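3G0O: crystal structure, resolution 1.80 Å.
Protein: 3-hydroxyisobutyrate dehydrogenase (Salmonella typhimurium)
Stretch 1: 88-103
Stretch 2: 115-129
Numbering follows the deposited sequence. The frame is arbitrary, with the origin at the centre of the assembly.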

# COMPACT_ATOMS: atom_id res chain seq x y z
N VAL A 88 -37.98 -7.74 1.20
CA VAL A 88 -38.60 -6.90 0.18
C VAL A 88 -38.55 -7.45 -1.24
O VAL A 88 -39.20 -6.91 -2.14
N ALA A 89 -37.79 -8.52 -1.45
CA ALA A 89 -37.66 -9.11 -2.78
C ALA A 89 -39.01 -9.38 -3.44
O ALA A 89 -39.22 -9.03 -4.60
N HIS A 90 -39.93 -10.00 -2.69
CA HIS A 90 -41.25 -10.34 -3.21
C HIS A 90 -42.15 -9.14 -3.53
O HIS A 90 -43.21 -9.31 -4.13
N LEU A 91 -41.74 -7.94 -3.14
CA LEU A 91 -42.53 -6.75 -3.40
C LEU A 91 -42.05 -6.03 -4.65
O LEU A 91 -42.75 -5.19 -5.20
N MSE A 92 -40.84 -6.37 -5.08
CA MSE A 92 -40.23 -5.75 -6.25
C MSE A 92 -40.89 -6.14 -7.56
O MSE A 92 -41.28 -7.30 -7.76
N LYS A 93 -41.01 -5.17 -8.45
CA LYS A 93 -41.65 -5.42 -9.73
C LYS A 93 -40.75 -6.16 -10.71
O LYS A 93 -39.53 -5.99 -10.71
N PRO A 94 -41.35 -7.01 -11.56
CA PRO A 94 -40.59 -7.78 -12.55
C PRO A 94 -39.65 -6.90 -13.37
O PRO A 94 -40.00 -5.80 -13.78
N GLY A 95 -38.44 -7.41 -13.61
CA GLY A 95 -37.47 -6.66 -14.39
C GLY A 95 -36.59 -5.72 -13.58
O GLY A 95 -35.58 -5.24 -14.10
N SER A 96 -36.96 -5.44 -12.33
CA SER A 96 -36.16 -4.55 -11.50
C SER A 96 -34.85 -5.26 -11.12
O SER A 96 -34.76 -6.48 -11.20
N ALA A 97 -33.84 -4.49 -10.73
CA ALA A 97 -32.55 -5.09 -10.39
C ALA A 97 -32.11 -4.87 -8.95
O ALA A 97 -32.44 -3.86 -8.33
N VAL A 98 -31.36 -5.83 -8.43
CA VAL A 98 -30.83 -5.72 -7.07
C VAL A 98 -29.32 -5.77 -7.18
O VAL A 98 -28.75 -6.73 -7.70
N MSE A 99 -28.67 -4.71 -6.71
CA MSE A 99 -27.22 -4.63 -6.74
C MSE A 99 -26.73 -4.91 -5.33
O MSE A 99 -26.88 -4.08 -4.43
N VAL A 100 -26.17 -6.10 -5.12
CA VAL A 100 -25.67 -6.48 -3.80
C VAL A 100 -24.22 -6.03 -3.68
O VAL A 100 -23.35 -6.53 -4.39
N SER A 101 -23.98 -5.08 -2.79
CA SER A 101 -22.64 -4.54 -2.59
C SER A 101 -22.21 -4.72 -1.14
O SER A 101 -22.19 -3.77 -0.35
N SER A 102 -21.86 -5.95 -0.79
CA SER A 102 -21.43 -6.28 0.56
C SER A 102 -20.11 -7.04 0.42
O SER A 102 -19.33 -6.79 -0.49
N THR A 103 -19.84 -7.96 1.34
CA THR A 103 -18.64 -8.77 1.26
C THR A 103 -19.09 -10.17 1.64
O THR A 103 -19.09 -10.54 2.82
N ALA A 115 -32.40 -17.12 -6.14
CA ALA A 115 -33.65 -16.79 -5.48
C ALA A 115 -34.32 -15.57 -6.10
O ALA A 115 -35.55 -15.51 -6.23
N LEU A 116 -33.51 -14.59 -6.49
CA LEU A 116 -34.03 -13.37 -7.10
C LEU A 116 -34.47 -13.60 -8.54
O LEU A 116 -35.45 -13.02 -9.00
N THR A 117 -33.73 -14.44 -9.26
CA THR A 117 -34.07 -14.75 -10.64
C THR A 117 -35.45 -15.41 -10.71
O THR A 117 -36.23 -15.14 -11.62
N ALA A 118 -35.73 -16.26 -9.74
CA ALA A 118 -37.01 -16.96 -9.67
C ALA A 118 -38.16 -15.96 -9.56
O ALA A 118 -39.29 -16.27 -9.94
N LEU A 119 -37.87 -14.78 -9.03
CA LEU A 119 -38.88 -13.74 -8.88
C LEU A 119 -38.82 -12.78 -10.05
O LEU A 119 -39.36 -11.67 -9.99
N ASN A 120 -38.17 -13.20 -11.12
CA ASN A 120 -38.03 -12.37 -12.31
C ASN A 120 -37.31 -11.06 -12.01
O ASN A 120 -37.64 -10.01 -12.58
N LEU A 121 -36.34 -11.13 -11.11
CA LEU A 121 -35.54 -9.97 -10.74
C LEU A 121 -34.10 -10.20 -11.18
O LEU A 121 -33.63 -11.34 -11.25
N ASN A 122 -33.39 -9.12 -11.49
CA ASN A 122 -32.00 -9.22 -11.92
C ASN A 122 -31.09 -8.87 -10.75
O ASN A 122 -31.34 -7.91 -10.02
N MSE A 123 -30.04 -9.66 -10.55
CA MSE A 123 -29.12 -9.36 -9.47
C MSE A 123 -27.71 -9.17 -9.99
O MSE A 123 -27.27 -9.88 -10.89
N LEU A 124 -27.01 -8.19 -9.43
CA LEU A 124 -25.63 -7.94 -9.81
C LEU A 124 -24.74 -8.19 -8.60
O LEU A 124 -24.92 -7.57 -7.55
N ASP A 125 -23.82 -9.12 -8.74
CA ASP A 125 -22.87 -9.44 -7.68
C ASP A 125 -21.88 -8.29 -7.81
O ASP A 125 -20.93 -8.36 -8.58
N ALA A 126 -22.11 -7.22 -7.05
CA ALA A 126 -21.28 -6.03 -7.17
C ALA A 126 -20.63 -5.43 -5.93
O ALA A 126 -20.93 -4.30 -5.55
N PRO A 127 -19.72 -6.17 -5.28
CA PRO A 127 -19.08 -5.59 -4.10
C PRO A 127 -18.28 -4.36 -4.54
O PRO A 127 -17.84 -4.27 -5.69
N VAL A 128 -18.08 -3.42 -3.63
CA VAL A 128 -17.37 -2.19 -3.96
C VAL A 128 -16.17 -1.85 -3.07
O VAL A 128 -15.95 -2.47 -2.03
N SER A 129 -15.42 -0.84 -3.50
CA SER A 129 -14.27 -0.35 -2.77
C SER A 129 -13.96 1.08 -3.20
O SER A 129 -14.71 1.66 -4.00

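Two parallel strands, 97-100 and 122-125, set the frame of this contact, and their alternation sorts the side chains onto two faces. Ala97, Met99, Asn122 and Leu124 lie on one face; Val98, Val100, Met123 and Asp125 lie on the other. The backbone ladder, including Val98 N to Asn122 O at 2.6 Å and Leu124 N to Val98 O at 2.9 Å, holds bridged residues side by side, so neighbouring side chains must fit by shape.

On the Val98 face, the two valines, both in the t rotamer, are compact and branched at CB, which suits an extended backbone. Val98 CB meets Leu116 CD1 at 3.8 Å, where the CA-to-CB bond of Leu116 (m, t) points toward the first stretch. Val100 CG2 rests against the selenium of selenomethionine Met123, 3.8 Å from SE; the long, flexible chain of Met123 bends to chi3 p.

Before the strand, Ala89 is a small bump received by leucines. Its CB lies 3.8 Å from Leu116 CD2 and 3.7 Å from Leu119 CD1, so its methyl sits against both leucine ends. Leu121 has the largest covered area of the contact. Its CA-to-CB bond points sideways, but the m, t rotamer brings its forked end nearer: Leu121 CD1 and CD2 both flank Met92 CB, at 4.0 and 3.8 Å, with Leu121 CD1 3.5 Å from Ala89 O and Leu121 CD2 3.1 Å from Ser96 OG. Ser96 OG, with chi1 p, donates to Lys93 O at 2.6 Å, satisfying its polarity within the turn while it borders the leucine methyl. At Gly95, the positive phi would jam a CB against the preceding carbonyl, so glycine fits the turn.

On the Met99 face, selenomethionine Met99 extends with chi1 and chi2 both t. Its CG packs 3.7 Å from Ala126 CB and 4.4 Å from Leu124 CD2, and its CE reaches Val128 CG1 at 4.3 Å. Met99 lies along the small Ala126 methyl on its way to Val128.

Beyond the paired strands, Ser101 (m) turns its small hydroxyl to the backbone: OG donates to Ala126 O at 2.8 Å. The Pro127 ring brings its CB to 3.3 Å from Ser102 O, a close fit of ring against carbonyl.

Water completes the polar joints. One water donates to Val100 O at 3.1 Å and to Asp125 OD1 at 2.7 Å, linking the buried carboxylate to the opposing strand; Asp125 is also bonded elsewhere in the structure. Another donates to Ser102 O at 2.7 Å and accepts from Val128 N at 2.8 Å, bridging the two backbones.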

# COMPACT_ATOMS: atom_id res chain seq x y z
CB VAL A 88 -37.97 -5.49 0.15
CG1 VAL A 88 -38.09 -4.84 1.52
CG2 VAL A 88 -36.51 -5.57 -0.28
CB ALA A 89 -36.84 -10.39 -2.71
CB HIS A 90 -41.97 -11.26 -2.22
CG HIS A 90 -42.34 -10.59 -0.93
ND1 HIS A 90 -43.64 -10.26 -0.61
CD2 HIS A 90 -41.57 -10.17 0.10
CE1 HIS A 90 -43.65 -9.65 0.57
NE2 HIS A 90 -42.41 -9.59 1.02
CB LEU A 91 -42.44 -5.79 -2.22
CG LEU A 91 -42.90 -6.33 -0.87
CD1 LEU A 91 -42.65 -5.27 0.18
CD2 LEU A 91 -44.38 -6.70 -0.94
CB MSE A 92 -38.74 -6.08 -6.27
CG MSE A 92 -38.01 -5.42 -5.10
SE MSE A 92 -36.10 -5.63 -5.08
CE MSE A 92 -35.63 -4.44 -6.51
CB LYS A 93 -42.11 -4.09 -10.36
CG LYS A 93 -41.01 -3.06 -10.51
CD LYS A 93 -41.52 -1.74 -11.05
CE LYS A 93 -40.48 -0.65 -10.86
NZ LYS A 93 -40.78 0.56 -11.68
CB PRO A 94 -41.69 -8.40 -13.41
CG PRO A 94 -42.80 -8.60 -12.43
CD PRO A 94 -42.79 -7.29 -11.67
CB SER A 96 -36.93 -4.14 -10.24
OG SER A 96 -37.32 -5.26 -9.46
CB ALA A 97 -31.48 -4.56 -11.34
CB VAL A 98 -31.29 -6.88 -6.17
CG1 VAL A 98 -30.64 -6.74 -4.81
CG2 VAL A 98 -32.80 -6.88 -6.04
CB MSE A 99 -26.79 -3.23 -7.18
CG MSE A 99 -25.29 -3.05 -7.36
SE MSE A 99 -24.84 -1.25 -7.92
CE MSE A 99 -23.18 -1.01 -6.95
CB VAL A 100 -25.77 -8.01 -3.58
CG1 VAL A 100 -25.31 -8.37 -2.18
CG2 VAL A 100 -27.21 -8.47 -3.79
CB SER A 101 -22.62 -3.07 -2.99
OG SER A 101 -23.05 -2.91 -4.33
CB SER A 102 -22.49 -7.17 1.22
OG SER A 102 -22.12 -7.57 2.53
CB THR A 103 -17.53 -8.28 2.22
OG1 THR A 103 -17.20 -6.92 1.91
CG2 THR A 103 -16.29 -9.13 2.08
CB ALA A 115 -33.41 -16.55 -3.99
CB LEU A 116 -32.97 -12.25 -7.04
CG LEU A 116 -32.63 -11.69 -5.66
CD1 LEU A 116 -31.51 -10.67 -5.77
CD2 LEU A 116 -33.87 -11.05 -5.05
CB THR A 117 -33.04 -15.70 -11.28
OG1 THR A 117 -31.77 -15.03 -11.36
CG2 THR A 117 -33.48 -16.12 -12.67
CB ALA A 118 -37.02 -17.91 -8.49
CB LEU A 119 -38.64 -12.96 -7.58
CG LEU A 119 -38.62 -13.77 -6.28
CD1 LEU A 119 -38.27 -12.85 -5.14
CD2 LEU A 119 -39.98 -14.43 -6.04
CB ASN A 120 -39.39 -12.08 -12.93
CG ASN A 120 -39.66 -12.93 -14.16
OD1 ASN A 120 -40.69 -12.77 -14.81
ND2 ASN A 120 -38.75 -13.84 -14.46
CB LEU A 121 -35.59 -9.76 -9.22
CG LEU A 121 -36.99 -9.61 -8.61
CD1 LEU A 121 -36.90 -9.55 -7.10
CD2 LEU A 121 -37.65 -8.36 -9.17
CB ASN A 122 -31.72 -8.24 -13.06
CG ASN A 122 -32.63 -8.44 -14.24
OD1 ASN A 122 -33.50 -7.61 -14.52
ND2 ASN A 122 -32.45 -9.55 -14.95
CB MSE A 123 -29.10 -10.47 -8.42
CG MSE A 123 -28.43 -10.01 -7.13
SE MSE A 123 -27.52 -11.38 -6.16
CE MSE A 123 -25.91 -11.42 -7.20
CB LEU A 124 -25.45 -6.49 -10.28
CG LEU A 124 -24.12 -6.20 -10.99
CD1 LEU A 124 -24.08 -6.98 -12.30
CD2 LEU A 124 -23.98 -4.70 -11.27
CB ASP A 125 -22.20 -10.78 -7.99
CG ASP A 125 -21.12 -11.14 -6.99
OD1 ASP A 125 -21.10 -10.56 -5.89
OD2 ASP A 125 -20.29 -12.02 -7.31
CB ALA A 126 -22.10 -4.95 -7.88
CB PRO A 127 -18.19 -6.74 -3.59
CG PRO A 127 -17.92 -7.55 -4.83
CD PRO A 127 -19.26 -7.55 -5.53
CB VAL A 128 -18.32 -0.97 -3.92
CG1 VAL A 128 -19.43 -1.15 -4.93
CG2 VAL A 128 -18.89 -0.82 -2.52
CB SER A 129 -13.05 -1.24 -3.00
OG SER A 129 -11.97 -0.82 -2.18
O HOH W 1 -41.30 -9.38 -9.48
O HOH W 2 -22.82 -9.54 -4.10
O HOH W 3 -18.94 -4.18 -1.07